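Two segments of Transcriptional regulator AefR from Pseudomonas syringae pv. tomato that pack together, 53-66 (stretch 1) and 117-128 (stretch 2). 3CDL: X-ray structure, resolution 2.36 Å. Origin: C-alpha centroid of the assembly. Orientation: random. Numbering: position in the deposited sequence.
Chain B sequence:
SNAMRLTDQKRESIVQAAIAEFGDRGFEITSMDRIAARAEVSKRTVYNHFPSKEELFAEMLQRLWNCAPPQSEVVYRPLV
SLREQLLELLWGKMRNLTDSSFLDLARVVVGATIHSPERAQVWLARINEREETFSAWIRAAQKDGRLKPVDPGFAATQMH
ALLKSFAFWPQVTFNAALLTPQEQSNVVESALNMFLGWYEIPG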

# COMPACT_ATOMS: atom_id res chain seq x y z
N LYS B 53 24.59 -7.06 -4.46
CA LYS B 53 23.33 -6.36 -4.15
C LYS B 53 22.06 -7.25 -4.14
O LYS B 53 21.20 -7.07 -3.28
CB LYS B 53 23.14 -5.16 -5.09
CG LYS B 53 24.27 -4.13 -5.02
CD LYS B 53 24.23 -3.15 -6.19
CE LYS B 53 22.93 -2.38 -6.21
NZ LYS B 53 22.97 -1.30 -7.22
N GLU B 54 21.97 -8.20 -5.09
CA GLU B 54 20.97 -9.29 -5.03
C GLU B 54 20.93 -9.96 -3.65
O GLU B 54 19.88 -10.01 -3.01
CB GLU B 54 21.24 -10.37 -6.09
CG GLU B 54 20.63 -10.12 -7.47
CD GLU B 54 20.25 -11.42 -8.22
OE1 GLU B 54 19.76 -12.36 -7.55
OE2 GLU B 54 20.42 -11.48 -9.47
N GLU B 55 22.08 -10.46 -3.19
CA GLU B 55 22.18 -11.18 -1.92
C GLU B 55 21.86 -10.25 -0.74
O GLU B 55 21.42 -10.69 0.32
CB GLU B 55 23.56 -11.82 -1.76
CG GLU B 55 23.54 -13.26 -1.21
CD GLU B 55 24.01 -13.40 0.26
OE1 GLU B 55 23.77 -12.48 1.08
OE2 GLU B 55 24.63 -14.43 0.60
N LEU B 56 22.07 -8.95 -0.94
CA LEU B 56 21.80 -7.96 0.08
C LEU B 56 20.32 -7.58 0.07
O LEU B 56 19.67 -7.49 1.14
CB LEU B 56 22.69 -6.73 -0.14
CG LEU B 56 22.43 -5.40 0.59
CD1 LEU B 56 22.57 -5.53 2.13
CD2 LEU B 56 23.38 -4.37 0.03
N PHE B 57 19.79 -7.37 -1.13
CA PHE B 57 18.36 -7.19 -1.33
C PHE B 57 17.57 -8.39 -0.80
O PHE B 57 16.49 -8.21 -0.22
CB PHE B 57 18.02 -6.94 -2.80
CG PHE B 57 16.57 -6.67 -3.04
CD1 PHE B 57 16.04 -5.41 -2.78
CD2 PHE B 57 15.73 -7.66 -3.50
CE1 PHE B 57 14.73 -5.15 -2.98
CE2 PHE B 57 14.40 -7.42 -3.71
CZ PHE B 57 13.89 -6.16 -3.44
N ALA B 58 18.10 -9.59 -1.02
CA ALA B 58 17.47 -10.83 -0.54
C ALA B 58 17.28 -10.79 0.97
O ALA B 58 16.25 -11.21 1.47
CB ALA B 58 18.28 -12.04 -0.94
N GLU B 59 18.29 -10.26 1.67
CA GLU B 59 18.30 -10.22 3.12
C GLU B 59 17.32 -9.20 3.65
O GLU B 59 16.58 -9.47 4.59
CB GLU B 59 19.70 -9.88 3.62
CG GLU B 59 20.20 -10.77 4.77
CD GLU B 59 19.46 -10.55 6.07
OE1 GLU B 59 20.02 -9.91 6.98
OE2 GLU B 59 18.32 -11.04 6.18
N MSE B 60 17.31 -8.02 3.04
CA MSE B 60 16.34 -6.97 3.35
C MSE B 60 14.89 -7.42 3.17
O MSE B 60 14.03 -7.08 3.98
CB MSE B 60 16.60 -5.77 2.46
CG MSE B 60 17.52 -4.76 3.06
SE MSE B 60 18.12 -3.46 1.75
CE MSE B 60 16.52 -3.11 0.72
N LEU B 61 14.63 -8.16 2.10
CA LEU B 61 13.30 -8.72 1.85
C LEU B 61 12.89 -9.65 3.00
O LEU B 61 11.88 -9.40 3.67
CB LEU B 61 13.29 -9.44 0.51
CG LEU B 61 12.01 -9.50 -0.32
CD1 LEU B 61 11.49 -8.09 -0.65
CD2 LEU B 61 12.24 -10.30 -1.60
N GLN B 62 13.69 -10.70 3.23
CA GLN B 62 13.46 -11.65 4.33
C GLN B 62 13.04 -10.92 5.60
O GLN B 62 12.09 -11.31 6.27
CB GLN B 62 14.70 -12.50 4.63
CG GLN B 62 15.36 -13.23 3.43
CD GLN B 62 14.51 -14.35 2.82
OE1 GLN B 62 14.78 -15.54 3.03
NE2 GLN B 62 13.48 -13.97 2.05
N ARG B 63 13.77 -9.84 5.91
CA ARG B 63 13.56 -9.03 7.11
C ARG B 63 12.24 -8.29 7.13
O ARG B 63 11.74 -7.94 8.20
CB ARG B 63 14.66 -7.98 7.21
CG ARG B 63 15.94 -8.46 7.78
CD ARG B 63 16.84 -7.27 8.03
NE ARG B 63 18.22 -7.67 8.26
CZ ARG B 63 19.09 -6.99 9.00
NH1 ARG B 63 18.71 -5.87 9.60
NH2 ARG B 63 20.33 -7.43 9.15
N LEU B 64 11.70 -8.03 5.95
CA LEU B 64 10.55 -7.15 5.83
C LEU B 64 9.27 -7.83 6.25
O LEU B 64 8.85 -7.69 7.40
CB LEU B 64 10.43 -6.59 4.41
CG LEU B 64 9.41 -5.47 4.32
CD1 LEU B 64 9.72 -4.40 5.35
CD2 LEU B 64 9.39 -4.88 2.94
N TRP B 65 8.64 -8.56 5.34
CA TRP B 65 7.39 -9.23 5.65
C TRP B 65 7.58 -10.39 6.65
O TRP B 65 6.62 -11.10 6.98
CB TRP B 65 6.63 -9.66 4.38
CG TRP B 65 7.52 -10.12 3.24
CD1 TRP B 65 7.63 -9.54 2.01
CD2 TRP B 65 8.39 -11.26 3.23
NE1 TRP B 65 8.52 -10.24 1.23
CE2 TRP B 65 9.01 -11.30 1.95
CE3 TRP B 65 8.72 -12.25 4.17
CZ2 TRP B 65 9.93 -12.29 1.60
CZ3 TRP B 65 9.64 -13.23 3.82
CH2 TRP B 65 10.24 -13.24 2.54
N ASN B 66 8.80 -10.57 7.13
CA ASN B 66 9.02 -11.37 8.33
C ASN B 66 8.43 -10.70 9.58
O ASN B 66 8.07 -11.38 10.55
CB ASN B 66 10.50 -11.69 8.53
CG ASN B 66 10.85 -13.13 8.18
OD1 ASN B 66 11.29 -13.90 9.04
ND2 ASN B 66 10.65 -13.50 6.91
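Stretch 2, residues 117-128: PERAQVWLARIN

The centre of this contact is aromatic. W65 presents the edge of its indole to the face of W123, with the five-membered ring of W65 and the six-membered ring of W123 4.6 Å apart between centroids and their planes at 66°; the closest atoms are W65 CD1 and W123 CH2, at 3.4 Å. L61 shares that face of W123, its CD1 lying 3.8 Å from W123 CD1, so a leucine methyl and a tryptophan edge together cover one side of a single indole. W65 is covered in turn: I127 CD1 sits over its face, 3.6 Å from W65 CD1. The price of this packing is W65 NE1, which the contact buries without a partner anywhere in the model.

L61 and W123 belong to two helices, 53-64 and 117-125, which run in the same general sense, with an angle of 41° between their N-to-C directions (signed crossing angle -41°); I127 lies in the loop after the second helix. The helix axes come no nearer than 11.2 Å. The register steps along both chains together: the nearest CA atoms are those of F57 and R119 (8.9 Å), L61 and W123 (7.5 Å), and W65 and I127 (8.4 Å). On stretch 1 the spacing of four brings F57, L61 and W65 to one side, and all three point their CA-to-CB bonds toward stretch 2.

Toward the N-terminal ends, F57 is the platform. The aliphatic part of R119 lies over its face, with R119 CG 3.2 Å from F57 CZ and R119 CD centred above the ring. The guanidinium is farther off, so any cation-pi attraction is weak at most, and the methylenes do the packing. V122 meets the edge of the same ring, its CG2 3.8 Å from F57 CE2, and also borders L61, whose CD2 is 3.8 Å from V122 O.

The polar edge begins with R126, which lays the face of its guanidinium against W65, R126 NE being 3.3 Å from W65 CH2. Beside it, Q62 OE1 approaches R126 NH1 to 2.9 Å, but the angle is too poor for a hydrogen bond. At the other end E54 OE2 and E118 OE1 stand 4.3 Å apart, like charges that offer no attraction. The rule to read here is that the contact is built from aromatic and aliphatic packing, with no hydrogen bond across it; it buries 528 Å², both sides summed.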

# COMPACT_ATOMS: atom_id res chain seq x y z
N PRO B 117 10.63 -4.84 -12.42
CA PRO B 117 9.99 -6.12 -12.72
C PRO B 117 10.69 -7.33 -12.09
O PRO B 117 10.03 -8.11 -11.43
CB PRO B 117 10.07 -6.18 -14.25
CG PRO B 117 10.10 -4.76 -14.69
CD PRO B 117 10.89 -4.05 -13.64
N GLU B 118 12.00 -7.48 -12.30
CA GLU B 118 12.80 -8.59 -11.74
C GLU B 118 12.76 -8.66 -10.23
O GLU B 118 12.85 -9.73 -9.64
CB GLU B 118 14.26 -8.42 -12.16
CG GLU B 118 15.30 -9.24 -11.38
CD GLU B 118 16.61 -9.41 -12.14
OE1 GLU B 118 17.67 -9.02 -11.59
OE2 GLU B 118 16.58 -9.93 -13.29
N ARG B 119 12.68 -7.50 -9.61
CA ARG B 119 12.68 -7.40 -8.18
C ARG B 119 11.24 -7.69 -7.71
O ARG B 119 11.04 -8.23 -6.62
CB ARG B 119 13.11 -5.99 -7.82
CG ARG B 119 14.02 -5.86 -6.62
CD ARG B 119 15.52 -6.00 -6.88
NE ARG B 119 16.09 -5.09 -7.89
CZ ARG B 119 15.94 -3.77 -7.91
NH1 ARG B 119 15.20 -3.19 -6.99
NH2 ARG B 119 16.50 -3.04 -8.86
N ALA B 120 10.25 -7.33 -8.53
CA ALA B 120 8.86 -7.66 -8.24
C ALA B 120 8.66 -9.17 -8.22
O ALA B 120 8.01 -9.70 -7.34
CB ALA B 120 7.94 -7.03 -9.24
N GLN B 121 9.26 -9.87 -9.17
CA GLN B 121 9.13 -11.32 -9.23
C GLN B 121 9.87 -12.09 -8.13
O GLN B 121 9.58 -13.26 -7.91
CB GLN B 121 9.49 -11.84 -10.63
CG GLN B 121 10.95 -12.03 -10.90
CD GLN B 121 11.21 -12.51 -12.33
OE1 GLN B 121 12.35 -12.62 -12.77
NE2 GLN B 121 10.14 -12.78 -13.06
N VAL B 122 10.81 -11.45 -7.45
CA VAL B 122 11.43 -12.09 -6.28
C VAL B 122 10.59 -11.82 -5.04
O VAL B 122 10.54 -12.64 -4.13
CB VAL B 122 12.94 -11.74 -6.09
CG1 VAL B 122 13.77 -12.27 -7.26
CG2 VAL B 122 13.16 -10.27 -5.95
N TRP B 123 9.91 -10.68 -5.02
CA TRP B 123 8.93 -10.33 -3.99
C TRP B 123 7.79 -11.34 -4.03
O TRP B 123 7.40 -11.90 -3.01
CB TRP B 123 8.36 -8.95 -4.30
CG TRP B 123 8.06 -8.07 -3.15
CD1 TRP B 123 8.68 -6.90 -2.85
CD2 TRP B 123 7.05 -8.26 -2.14
NE1 TRP B 123 8.13 -6.34 -1.72
CE2 TRP B 123 7.13 -7.15 -1.26
CE3 TRP B 123 6.09 -9.25 -1.90
CZ2 TRP B 123 6.29 -7.02 -0.15
CZ3 TRP B 123 5.26 -9.12 -0.80
CH2 TRP B 123 5.36 -8.01 0.07
N LEU B 124 7.26 -11.57 -5.22
CA LEU B 124 6.05 -12.34 -5.39
C LEU B 124 6.24 -13.85 -5.41
O LEU B 124 5.29 -14.58 -5.16
CB LEU B 124 5.25 -11.83 -6.61
CG LEU B 124 5.48 -12.19 -8.08
CD1 LEU B 124 4.39 -13.13 -8.57
CD2 LEU B 124 5.48 -10.92 -8.94
N ALA B 125 7.46 -14.33 -5.67
CA ALA B 125 7.77 -15.75 -5.48
C ALA B 125 8.01 -16.05 -4.00
O ALA B 125 7.75 -17.16 -3.53
CB ALA B 125 8.97 -16.17 -6.34
N ARG B 126 8.47 -15.03 -3.27
CA ARG B 126 8.76 -15.13 -1.84
C ARG B 126 7.54 -14.83 -0.96
O ARG B 126 7.60 -15.00 0.26
CB ARG B 126 9.95 -14.23 -1.47
CG ARG B 126 11.33 -14.89 -1.67
CD ARG B 126 11.94 -15.51 -0.37
NE ARG B 126 10.93 -15.86 0.65
CZ ARG B 126 11.18 -16.50 1.79
NH1 ARG B 126 12.41 -16.90 2.10
NH2 ARG B 126 10.18 -16.75 2.63
N ILE B 127 6.46 -14.37 -1.58
CA ILE B 127 5.21 -14.13 -0.86
C ILE B 127 4.21 -15.24 -1.21
O ILE B 127 2.99 -15.06 -1.13
CB ILE B 127 4.67 -12.65 -1.06
CG1 ILE B 127 3.99 -12.15 0.22
CG2 ILE B 127 3.78 -12.50 -2.30
CD1 ILE B 127 4.95 -11.83 1.39
N ASN B 128 4.76 -16.39 -1.57
CA ASN B 128 3.98 -17.59 -1.83
C ASN B 128 4.44 -18.77 -0.98
O ASN B 128 4.31 -19.93 -1.39
CB ASN B 128 4.00 -17.92 -3.33
CG ASN B 128 3.26 -16.88 -4.18
OD1 ASN B 128 2.37 -16.17 -3.69
ND2 ASN B 128 3.62 -16.80 -5.46